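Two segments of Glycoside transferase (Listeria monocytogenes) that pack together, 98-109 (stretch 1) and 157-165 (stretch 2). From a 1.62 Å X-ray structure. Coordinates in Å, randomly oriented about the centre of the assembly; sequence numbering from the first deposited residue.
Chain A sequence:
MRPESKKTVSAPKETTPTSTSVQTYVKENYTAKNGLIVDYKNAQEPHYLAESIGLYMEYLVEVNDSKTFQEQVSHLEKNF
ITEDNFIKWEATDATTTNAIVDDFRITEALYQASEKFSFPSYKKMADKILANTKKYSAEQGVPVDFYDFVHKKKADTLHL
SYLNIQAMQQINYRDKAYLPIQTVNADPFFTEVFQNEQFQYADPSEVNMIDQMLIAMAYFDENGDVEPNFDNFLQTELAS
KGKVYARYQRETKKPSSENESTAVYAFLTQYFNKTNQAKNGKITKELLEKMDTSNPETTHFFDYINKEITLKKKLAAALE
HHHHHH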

ATOM      1  N   ASN A  98       7.309  13.753   1.356  1.00  9.31           N
ATOM      2  CA  ASN A  98       6.904  12.404   1.730  1.00  9.98           C
ATOM      3  C   ASN A  98       5.726  11.978   0.848  1.00  7.66           C
ATOM      4  O   ASN A  98       5.354  12.662  -0.107  1.00  9.79           O
ATOM      5  CB  ASN A  98       6.528  12.364   3.212  1.00  8.38           C
ATOM      6  CG  ASN A  98       5.261  13.151   3.497  1.00  9.13           C
ATOM      7  OD1 ASN A  98       4.999  14.157   2.846  1.00  7.87           O
ATOM      8  ND2 ASN A  98       4.444  12.671   4.437  1.00 10.44           N
ATOM      9  N   ALA A  99       5.116  10.839   1.174  1.00  8.73           N
ATOM     10  CA  ALA A  99       3.791  10.461   0.684  1.00  7.78           C
ATOM     11  C   ALA A  99       3.116   9.757   1.844  1.00  5.49           C
ATOM     12  O   ALA A  99       3.671   8.780   2.360  1.00  7.33           O
ATOM     13  CB  ALA A  99       3.873   9.543  -0.545  1.00  8.26           C
ATOM     14  N   ILE A 100       1.957  10.256   2.296  1.00  7.68           N
ATOM     15  CA  ILE A 100       1.437   9.747   3.568  1.00  6.64           C
ATOM     16  C   ILE A 100       1.171   8.251   3.500  1.00  8.82           C
ATOM     17  O   ILE A 100       1.348   7.548   4.499  1.00  5.93           O
ATOM     18  CB  ILE A 100       0.182  10.505   4.049  1.00  9.40           C
ATOM     19  CG1 ILE A 100      -1.005  10.351   3.082  1.00  8.38           C
ATOM     20  CG2 ILE A 100       0.526  11.946   4.382  1.00 11.80           C
ATOM     21  CD1 ILE A 100      -2.289  11.060   3.576  1.00 11.52           C
ATOM     22  N   VAL A 101       0.777   7.734   2.334  1.00  7.45           N
ATOM     23  CA  VAL A 101       0.474   6.309   2.218  1.00  7.76           C
ATOM     24  C   VAL A 101       1.706   5.478   2.556  1.00  7.99           C
ATOM     25  O   VAL A 101       1.602   4.411   3.177  1.00  6.96           O
ATOM     26  CB  VAL A 101      -0.089   5.989   0.813  1.00  6.79           C
ATOM     27  CG1 VAL A 101       0.913   6.351  -0.327  1.00  7.85           C
ATOM     28  CG2 VAL A 101      -0.581   4.546   0.721  1.00  9.86           C
ATOM     29  N   ASP A 102       2.892   5.967   2.178  1.00  4.85           N
ATOM     30  CA  ASP A 102       4.134   5.249   2.449  1.00  6.06           C
ATOM     31  C   ASP A 102       4.565   5.394   3.902  1.00  6.96           C
ATOM     32  O   ASP A 102       5.131   4.445   4.472  1.00  8.60           O
ATOM     33  CB  ASP A 102       5.235   5.726   1.493  1.00  7.75           C
ATOM     34  CG  ASP A 102       4.879   5.462   0.029  1.00  8.66           C
ATOM     35  OD1 ASP A 102       4.186   4.459  -0.244  1.00  8.96           O
ATOM     36  OD2 ASP A 102       5.265   6.262  -0.856  1.00 13.48           O
ATOM     37  N   ASP A 103       4.294   6.555   4.525  1.00  7.41           N
ATOM     38  CA  ASP A 103       4.554   6.701   5.953  1.00  7.79           C
ATOM     39  C   ASP A 103       3.691   5.739   6.746  1.00  8.29           C
ATOM     40  O   ASP A 103       4.175   5.078   7.665  1.00  7.04           O
ATOM     41  CB  ASP A 103       4.251   8.116   6.442  1.00  6.43           C
ATOM     42  CG  ASP A 103       5.081   9.179   5.775  1.00 10.77           C
ATOM     43  OD1 ASP A 103       6.014   8.860   5.005  1.00 14.27           O
ATOM     44  OD2 ASP A 103       4.783  10.363   6.054  1.00 11.91           O
ATOM     45  N   PHE A 104       2.397   5.677   6.399  1.00  7.90           N
ATOM     46  CA  PHE A 104       1.445   4.789   7.069  1.00  6.11           C
ATOM     47  C   PHE A 104       1.904   3.339   6.988  1.00  8.13           C
ATOM     48  O   PHE A 104       1.857   2.597   7.976  1.00  6.01           O
ATOM     49  CB  PHE A 104       0.055   4.918   6.431  1.00  6.29           C
ATOM     50  CG  PHE A 104      -0.649   6.220   6.696  1.00  5.95           C
ATOM     51  CD1 PHE A 104      -0.366   6.993   7.820  1.00  5.29           C
ATOM     52  CD2 PHE A 104      -1.611   6.665   5.792  1.00  6.63           C
ATOM     53  CE1 PHE A 104      -1.043   8.189   8.034  1.00  8.28           C
ATOM     54  CE2 PHE A 104      -2.283   7.843   5.996  1.00  9.24           C
ATOM     55  CZ  PHE A 104      -1.999   8.611   7.130  1.00  7.24           C
ATOM     56  N   ARG A 105       2.338   2.915   5.806  1.00  7.37           N
ATOM     57  CA  ARG A 105       2.762   1.530   5.627  1.00  4.71           C
ATOM     58  C   ARG A 105       3.991   1.221   6.472  1.00  6.34           C
ATOM     59  O   ARG A 105       4.049   0.187   7.137  1.00  6.91           O
ATOM     60  CB  ARG A 105       3.049   1.254   4.153  1.00  5.39           C
ATOM     61  CG  ARG A 105       3.394  -0.209   3.918  1.00  8.03           C
ATOM     62  CD  ARG A 105       3.774  -0.457   2.467  1.00  8.01           C
ATOM     63  NE  ARG A 105       2.682  -0.107   1.556  1.00  8.72           N
ATOM     64  CZ  ARG A 105       2.648   0.982   0.800  1.00  7.53           C
ATOM     65  NH1 ARG A 105       3.631   1.882   0.843  1.00  8.62           N
ATOM     66  NH2 ARG A 105       1.613   1.183  -0.004  1.00 10.29           N
ATOM     67  N   ILE A 106       4.973   2.122   6.476  1.00  5.88           N
ATOM     68  CA  ILE A 106       6.217   1.871   7.196  1.00  5.39           C
ATOM     69  C   ILE A 106       5.967   1.856   8.700  1.00  4.37           C
ATOM     70  O   ILE A 106       6.470   0.983   9.414  1.00  7.37           O
ATOM     71  CB  ILE A 106       7.271   2.920   6.793  1.00  7.78           C
ATOM     72  CG1 ILE A 106       7.818   2.562   5.400  1.00  6.53           C
ATOM     73  CG2 ILE A 106       8.422   2.978   7.800  1.00  9.36           C
ATOM     74  CD1 ILE A 106       8.550   3.702   4.678  1.00  5.38           C
ATOM     75  N   THR A 107       5.205   2.837   9.207  1.00  6.22           N
ATOM     76  CA  THR A 107       4.964   2.880  10.643  1.00  7.41           C
ATOM     77  C   THR A 107       4.122   1.698  11.088  1.00  7.50           C
ATOM     78  O   THR A 107       4.382   1.128  12.148  1.00  8.27           O
ATOM     79  CB  THR A 107       4.300   4.193  11.063  1.00  8.23           C
ATOM     80  OG1 THR A 107       3.067   4.389  10.350  1.00  8.32           O
ATOM     81  CG2 THR A 107       5.239   5.352  10.794  1.00 12.12           C
ATOM     82  N   GLU A 108       3.150   1.272  10.267  1.00  8.12           N
ATOM     83  CA  GLU A 108       2.405   0.062  10.592  1.00  8.65           C
ATOM     84  C   GLU A 108       3.330  -1.143  10.686  1.00  9.98           C
ATOM     85  O   GLU A 108       3.219  -1.948  11.611  1.00  7.93           O
ATOM     86  CB  GLU A 108       1.312  -0.192   9.554  1.00 11.37           C
ATOM     87  CG  GLU A 108       0.044   0.586   9.840  1.00 14.88           C
ATOM     88  CD  GLU A 108      -0.597   0.155  11.150  1.00 22.72           C
ATOM     89  OE1 GLU A 108      -1.050  -1.004  11.236  1.00 30.59           O
ATOM     90  OE2 GLU A 108      -0.634   0.965  12.092  1.00 19.83           O
ATOM     91  N   ALA A 109       4.273  -1.264   9.754  1.00  6.85           N
ATOM     92  CA  ALA A 109       5.199  -2.385   9.784  1.00  5.73           C
ATOM     93  C   ALA A 109       6.066  -2.342  11.036  1.00  7.31           C
ATOM     94  O   ALA A 109       6.308  -3.373  11.670  1.00  9.53           O
ATOM     95  CB  ALA A 109       6.046  -2.374   8.514  1.00  9.41           C
ATOM     96  N   THR A 157      -4.167  18.509  -2.147  1.00 12.67           N
ATOM     97  CA  THR A 157      -5.033  17.407  -2.528  1.00 15.49           C
ATOM     98  C   THR A 157      -4.939  16.314  -1.479  1.00 10.93           C
ATOM     99  O   THR A 157      -3.899  16.141  -0.835  1.00  8.76           O
ATOM    100  CB  THR A 157      -4.655  16.794  -3.896  1.00 13.77           C
ATOM    101  OG1 THR A 157      -3.288  16.357  -3.879  1.00 15.99           O
ATOM    102  CG2 THR A 157      -4.819  17.803  -5.002  1.00 16.99           C
ATOM    103  N   LEU A 158      -6.024  15.552  -1.339  1.00  9.15           N
ATOM    104  CA  LEU A 158      -5.969  14.239  -0.707  1.00  7.98           C
ATOM    105  C   LEU A 158      -6.469  13.212  -1.709  1.00  9.81           C
ATOM    106  O   LEU A 158      -7.633  13.250  -2.109  1.00  9.06           O
ATOM    107  CB  LEU A 158      -6.810  14.172   0.565  1.00  9.85           C
ATOM    108  CG  LEU A 158      -6.951  12.775   1.172  1.00  8.17           C
ATOM    109  CD1 LEU A 158      -5.591  12.249   1.649  1.00  7.53           C
ATOM    110  CD2 LEU A 158      -7.979  12.746   2.312  1.00  9.01           C
ATOM    111  N   HIS A 159      -5.592  12.302  -2.111  1.00  6.88           N
ATOM    112  CA  HIS A 159      -6.016  11.132  -2.856  1.00  6.98           C
ATOM    113  C   HIS A 159      -6.484  10.073  -1.868  1.00  7.65           C
ATOM    114  O   HIS A 159      -5.724   9.664  -0.980  1.00  7.84           O
ATOM    115  CB  HIS A 159      -4.878  10.628  -3.731  1.00  9.43           C
ATOM    116  CG  HIS A 159      -4.641  11.492  -4.930  1.00 12.26           C
ATOM    117  ND1 HIS A 159      -4.092  12.754  -4.834  1.00 12.07           N
ATOM    118  CD2 HIS A 159      -4.909  11.296  -6.244  1.00 13.43           C
ATOM    119  CE1 HIS A 159      -4.021  13.292  -6.040  1.00 14.49           C
ATOM    120  NE2 HIS A 159      -4.507  12.427  -6.914  1.00 15.89           N
ATOM    121  N   LEU A 160      -7.739   9.630  -2.015  1.00  8.48           N
ATOM    122  CA  LEU A 160      -8.298   8.701  -1.042  1.00  7.57           C
ATOM    123  C   LEU A 160      -7.564   7.367  -1.035  1.00  6.45           C
ATOM    124  O   LEU A 160      -7.613   6.644  -0.030  1.00  8.40           O
ATOM    125  CB  LEU A 160      -9.780   8.489  -1.327  1.00  7.05           C
ATOM    126  CG  LEU A 160     -10.611   9.761  -1.173  1.00  9.89           C
ATOM    127  CD1 LEU A 160     -12.053   9.494  -1.539  1.00 10.29           C
ATOM    128  CD2 LEU A 160     -10.498  10.275   0.252  1.00 12.01           C
ATOM    129  N   SER A 161      -6.893   7.019  -2.133  1.00  6.48           N
ATOM    130  CA  SER A 161      -6.115   5.787  -2.170  1.00  8.50           C
ATOM    131  C   SER A 161      -4.896   5.830  -1.257  1.00  8.65           C
ATOM    132  O   SER A 161      -4.251   4.796  -1.069  1.00  9.03           O
ATOM    133  CB  SER A 161      -5.681   5.485  -3.607  1.00  8.47           C
ATOM    134  OG  SER A 161      -4.728   6.443  -4.062  1.00 10.55           O
ATOM    135  N   TYR A 162      -4.569   6.988  -0.699  1.00  6.89           N
ATOM    136  CA  TYR A 162      -3.477   7.116   0.245  1.00  8.36           C
ATOM    137  C   TYR A 162      -3.915   6.838   1.680  1.00  9.77           C
ATOM    138  O   TYR A 162      -3.065   6.820   2.577  1.00  9.12           O
ATOM    139  CB  TYR A 162      -2.885   8.525   0.159  1.00  8.34           C
ATOM    140  CG  TYR A 162      -1.847   8.752  -0.927  1.00  8.60           C
ATOM    141  CD1 TYR A 162      -1.788   7.939  -2.065  1.00  9.86           C
ATOM    142  CD2 TYR A 162      -0.916   9.778  -0.797  1.00 10.58           C
ATOM    143  CE1 TYR A 162      -0.827   8.170  -3.051  1.00 12.45           C
ATOM    144  CE2 TYR A 162       0.031  10.020  -1.774  1.00 11.63           C
ATOM    145  CZ  TYR A 162       0.084   9.201  -2.887  1.00 11.27           C
ATOM    146  OH  TYR A 162       1.047   9.441  -3.850  1.00 15.87           O
ATOM    147  N   LEU A 163      -5.209   6.618   1.930  1.00  7.25           N
ATOM    148  CA  LEU A 163      -5.671   6.471   3.302  1.00  7.49           C
ATOM    149  C   LEU A 163      -5.390   5.063   3.809  1.00 13.10           C
ATOM    150  O   LEU A 163      -5.612   4.067   3.106  1.00 13.57           O
ATOM    151  CB  LEU A 163      -7.164   6.773   3.419  1.00  9.07           C
ATOM    152  CG  LEU A 163      -7.600   8.200   3.086  1.00  8.95           C
ATOM    153  CD1 LEU A 163      -9.117   8.283   3.039  1.00 13.34           C
ATOM    154  CD2 LEU A 163      -7.071   9.208   4.082  1.00 11.25           C
ATOM    155  N   ASN A 164      -4.888   4.987   5.036  1.00  8.60           N
ATOM    156  CA  ASN A 164      -4.649   3.726   5.720  1.00  8.46           C
ATOM    157  C   ASN A 164      -5.384   3.882   7.044  1.00 10.71           C
ATOM    158  O   ASN A 164      -4.891   4.558   7.947  1.00  9.24           O
ATOM    159  CB  ASN A 164      -3.151   3.483   5.891  1.00  8.95           C
ATOM    160  CG  ASN A 164      -2.830   2.147   6.525  1.00 11.98           C
ATOM    161  OD1 ASN A 164      -3.503   1.692   7.457  1.00 12.45           O
ATOM    162  ND2 ASN A 164      -1.770   1.522   6.035  1.00 11.17           N
ATOM    163  N   ILE A 165      -6.596   3.323   7.131  1.00 10.44           N
ATOM    164  CA  ILE A 165      -7.446   3.592   8.289  1.00  9.00           C
ATOM    165  C   ILE A 165      -6.806   3.056   9.560  1.00 12.28           C
ATOM    166  O   ILE A 165      -6.827   3.709  10.607  1.00  8.69           O
ATOM    167  CB  ILE A 165      -8.850   2.998   8.072  1.00 10.61           C
ATOM    168  CG1 ILE A 165      -9.515   3.645   6.854  1.00 10.50           C
ATOM    169  CG2 ILE A 165      -9.718   3.160   9.347  1.00 10.74           C
ATOM    170  CD1 ILE A 165      -9.511   5.181   6.853  1.00  9.84           C
TER
HETATM  171  O   HOH W   1      -0.390   2.416   3.743  1.00 10.30           O

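The contact centres on Val101 and Tyr162, whose CA atoms lie 4.5 Å apart. Val101 points its CA-to-CB bond toward the second stretch. Its CG1 methyl sits over one face of the Tyr162 ring, 3.5 Å from the ring centroid and 10° off the normal. This is a CH-pi contact, and the branched, compact valine brings a methyl onto the ring while the helix backbone stays close. Val101 CA also approaches Tyr162 O at 3.6 Å, a CA-H...O contact.

Tyr162 loses more area to the other stretch than any other residue here. Its CA-to-CB bond points sideways, and the ring lies along the start of the helix, against Ala99, Ile100 and Val101. Ile100 CG1 is 3.9 Å from Tyr162 CD2, and Ala99 CB is 4.1 Å from Tyr162 CE2. The small alanine occupies the N-cap position. Ile100 also extends the apolar patch: its CD1 meets Leu158 CD1 at 4.0 Å.

One turn on from Ile100, Phe104 points toward the second stretch. Its CD2 lies 3.5 Å from Asn164 CB, so the aliphatic part of the asparagine packs against the aromatic side chain. Tyr162 O lies at the ring edge, 3.5 Å from Phe104 CD2, and Asn164 O lies over one ring face.

The polar edge is built around Asn164. No direct hydrogen bond joins the stretches. Instead, water 1 accepts from Asn164 ND2 at 2.8 Å and donates to Val101 O at 2.9 Å. The same carbonyl, Val101 O, accepts the helical bond from Arg105 N at 3.1 Å. Asn164 OD1 is engaged just beyond the stretch, where the side chain caps the following helix. The amide thus serves both the cap and the water bridge. Farther along, Glu108 CG comes within 4.3 Å of Asn164 ND2. Altogether 413 Å² is buried, counting both sides.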